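Local coordinates for Galactose/lactose metabolism regulatory protein GAL80 (Saccharomyces cerevisiae, PDB 3BTV), which represses the galactose and lactose metabolic genes of yeast by binding the activator GAL4 and blocking its transcriptional activation when no inducing sugar is present, at residues 375-379 with 380-384. The protein carries 1 engineered substitution. Sequence-based numbering, arbitrary orientation.
Sequences ISDFH and FNTKK
His379 and Phe380 form an edge-to-face aromatic pair on the last turn of helix 363-380. The imidazole edge is directed at the phenyl face, the planes standing at 73°, and CD2 of His379 sits over the middle of the Phe380 ring, 3.3 Å from its CE2; the flat phenyl suits its place by offering that face. With CG anti to the backbone N (chi1 176°), the histidine swings its ring alongside the following residue, while its ND1 is hydrogen-bonded to Tyr121; histidine suits a place that needs both an aromatic edge and a polar atom. Farther round the phenyl ring, CB of the buried Ser376 lies 3.8 Å from Phe380 CD1, a small side chain that lets the ring settle close to the helix. Ile21 of strand 21-26 and Gln49 also touch the phenyl group, so this end of the helix rests against the Rossmann domain. An alanine in place of Phe380 would probably leave the His379 edge without its aromatic face and open a gap beside Ser376 CB. The helix itself ends in a Schellman motif: Asn381, a residue type that tolerates positive phi well, is the C-prime residue, Thr382 N donates to Asp377 O (3.1 Å), and Asn381 N reaches Phe378 O weakly. Packing is looser on the solvent side, where exposed Thr382, short and polar, offers its hydroxyl OG1 to the carboxylate OD1 of Asp377 in a weak bond of 3.1 Å. A type I turn follows, and Asn381 O accepts from Lys384 N and, at 3.0 Å, from Lys384 NZ, which come from opposite faces of its plane.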
loop_
_atom_site.group_PDB
_atom_site.type_symbol
_atom_site.label_atom_id
_atom_site.label_comp_id
_atom_site.label_asym_id
_atom_site.label_seq_id
_atom_site.Cartn_x
_atom_site.Cartn_y
_atom_site.Cartn_z
ATOM N N ILE B 375 14.869 -19.268 25.586
ATOM C CA ILE B 375 16.183 -18.982 26.141
ATOM C C ILE B 375 16.709 -20.153 26.978
ATOM O O ILE B 375 17.787 -20.682 26.707
ATOM C CB ILE B 375 16.173 -17.700 26.988
ATOM C CG1 ILE B 375 15.942 -16.479 26.099
ATOM C CG2 ILE B 375 17.494 -17.553 27.746
ATOM C CD1 ILE B 375 15.945 -15.156 26.845
ATOM N N SER B 376 15.942 -20.564 27.982
ATOM C CA SER B 376 16.356 -21.664 28.844
ATOM C C SER B 376 16.535 -22.961 28.059
ATOM O O SER B 376 17.446 -23.733 28.332
ATOM C CB SER B 376 15.364 -21.869 29.990
ATOM O OG SER B 376 14.204 -22.540 29.550
ATOM N N ASP B 377 15.667 -23.193 27.081
ATOM C CA ASP B 377 15.768 -24.385 26.251
ATOM C C ASP B 377 17.088 -24.415 25.500
ATOM O O ASP B 377 17.681 -25.473 25.306
ATOM C CB ASP B 377 14.605 -24.452 25.271
ATOM C CG ASP B 377 13.308 -24.828 25.946
ATOM O OD1 ASP B 377 13.276 -24.849 27.196
ATOM O OD2 ASP B 377 12.325 -25.106 25.232
ATOM N N PHE B 378 17.532 -23.246 25.061
ATOM C CA PHE B 378 18.864 -23.111 24.504
ATOM C C PHE B 378 19.861 -23.365 25.618
ATOM O O PHE B 378 20.825 -24.112 25.457
ATOM C CB PHE B 378 19.060 -21.702 23.946
ATOM C CG PHE B 378 20.507 -21.314 23.738
ATOM C CD1 PHE B 378 21.263 -21.894 22.726
ATOM C CD2 PHE B 378 21.099 -20.346 24.536
ATOM C CE1 PHE B 378 22.592 -21.530 22.528
ATOM C CE2 PHE B 378 22.429 -19.975 24.341
ATOM C CZ PHE B 378 23.173 -20.570 23.336
ATOM N N HIS B 379 19.603 -22.740 26.758
ATOM C CA HIS B 379 20.537 -22.747 27.868
ATOM C C HIS B 379 20.689 -24.115 28.513
ATOM O O HIS B 379 21.758 -24.455 29.000
ATOM C CB HIS B 379 20.095 -21.750 28.927
ATOM C CG HIS B 379 20.947 -21.769 30.152
ATOM N ND1 HIS B 379 22.227 -21.260 30.174
ATOM C CD2 HIS B 379 20.706 -22.240 31.399
ATOM C CE1 HIS B 379 22.737 -21.412 31.384
ATOM N NE2 HIS B 379 21.833 -22.001 32.146
ATOM N N PHE B 380 19.611 -24.888 28.522
ATOM C CA PHE B 380 19.609 -26.196 29.155
ATOM C C PHE B 380 19.563 -27.300 28.111
ATOM O O PHE B 380 19.535 -28.483 28.446
ATOM C CB PHE B 380 18.414 -26.331 30.096
ATOM C CG PHE B 380 18.495 -25.451 31.309
ATOM C CD1 PHE B 380 17.505 -24.524 31.574
ATOM C CD2 PHE B 380 19.559 -25.556 32.189
ATOM C CE1 PHE B 380 17.573 -23.721 32.688
ATOM C CE2 PHE B 380 19.635 -24.752 33.306
ATOM C CZ PHE B 380 18.640 -23.832 33.555
ATOM N N ASN B 381 19.546 -26.905 26.845
ATOM C CA ASN B 381 19.542 -27.868 25.755
ATOM C C ASN B 381 18.418 -28.886 25.927
ATOM O O ASN B 381 18.664 -30.090 25.968
ATOM C CB ASN B 381 20.894 -28.578 25.691
ATOM C CG ASN B 381 21.225 -29.074 24.303
ATOM O OD1 ASN B 381 20.340 -29.238 23.461
ATOM N ND2 ASN B 381 22.506 -29.315 24.055
ATOM N N THR B 382 17.186 -28.395 26.032
ATOM C CA THR B 382 16.025 -29.255 26.255
ATOM C C THR B 382 15.755 -30.160 25.052
ATOM O O THR B 382 15.059 -31.171 25.161
ATOM C CB THR B 382 14.763 -28.427 26.568
ATOM O OG1 THR B 382 15.113 -27.307 27.388
ATOM C CG2 THR B 382 13.723 -29.281 27.286
ATOM N N LYS B 383 16.303 -29.787 23.901
ATOM C CA LYS B 383 16.221 -30.629 22.716
ATOM C C LYS B 383 17.354 -31.652 22.723
ATOM O O LYS B 383 17.395 -32.559 21.892
ATOM C CB LYS B 383 16.262 -29.774 21.451
ATOM C CG LYS B 383 14.910 -29.200 21.068
ATOM C CD LYS B 383 15.046 -27.954 20.211
ATOM C CE LYS B 383 13.729 -27.631 19.534
ATOM N NZ LYS B 383 12.583 -27.948 20.428
ATOM N N LYS B 384 18.270 -31.488 23.673
ATOM C CA LYS B 384 19.377 -32.420 23.883
ATOM C C LYS B 384 20.155 -32.767 22.613
ATOM O O LYS B 384 20.745 -33.841 22.519
ATOM C CB LYS B 384 18.881 -33.696 24.571
ATOM C CG LYS B 384 18.461 -33.497 26.024
ATOM C CD LYS B 384 19.638 -33.067 26.893
ATOM C CE LYS B 384 19.223 -32.865 28.346
ATOM N NZ LYS B 384 18.478 -31.592 28.565
#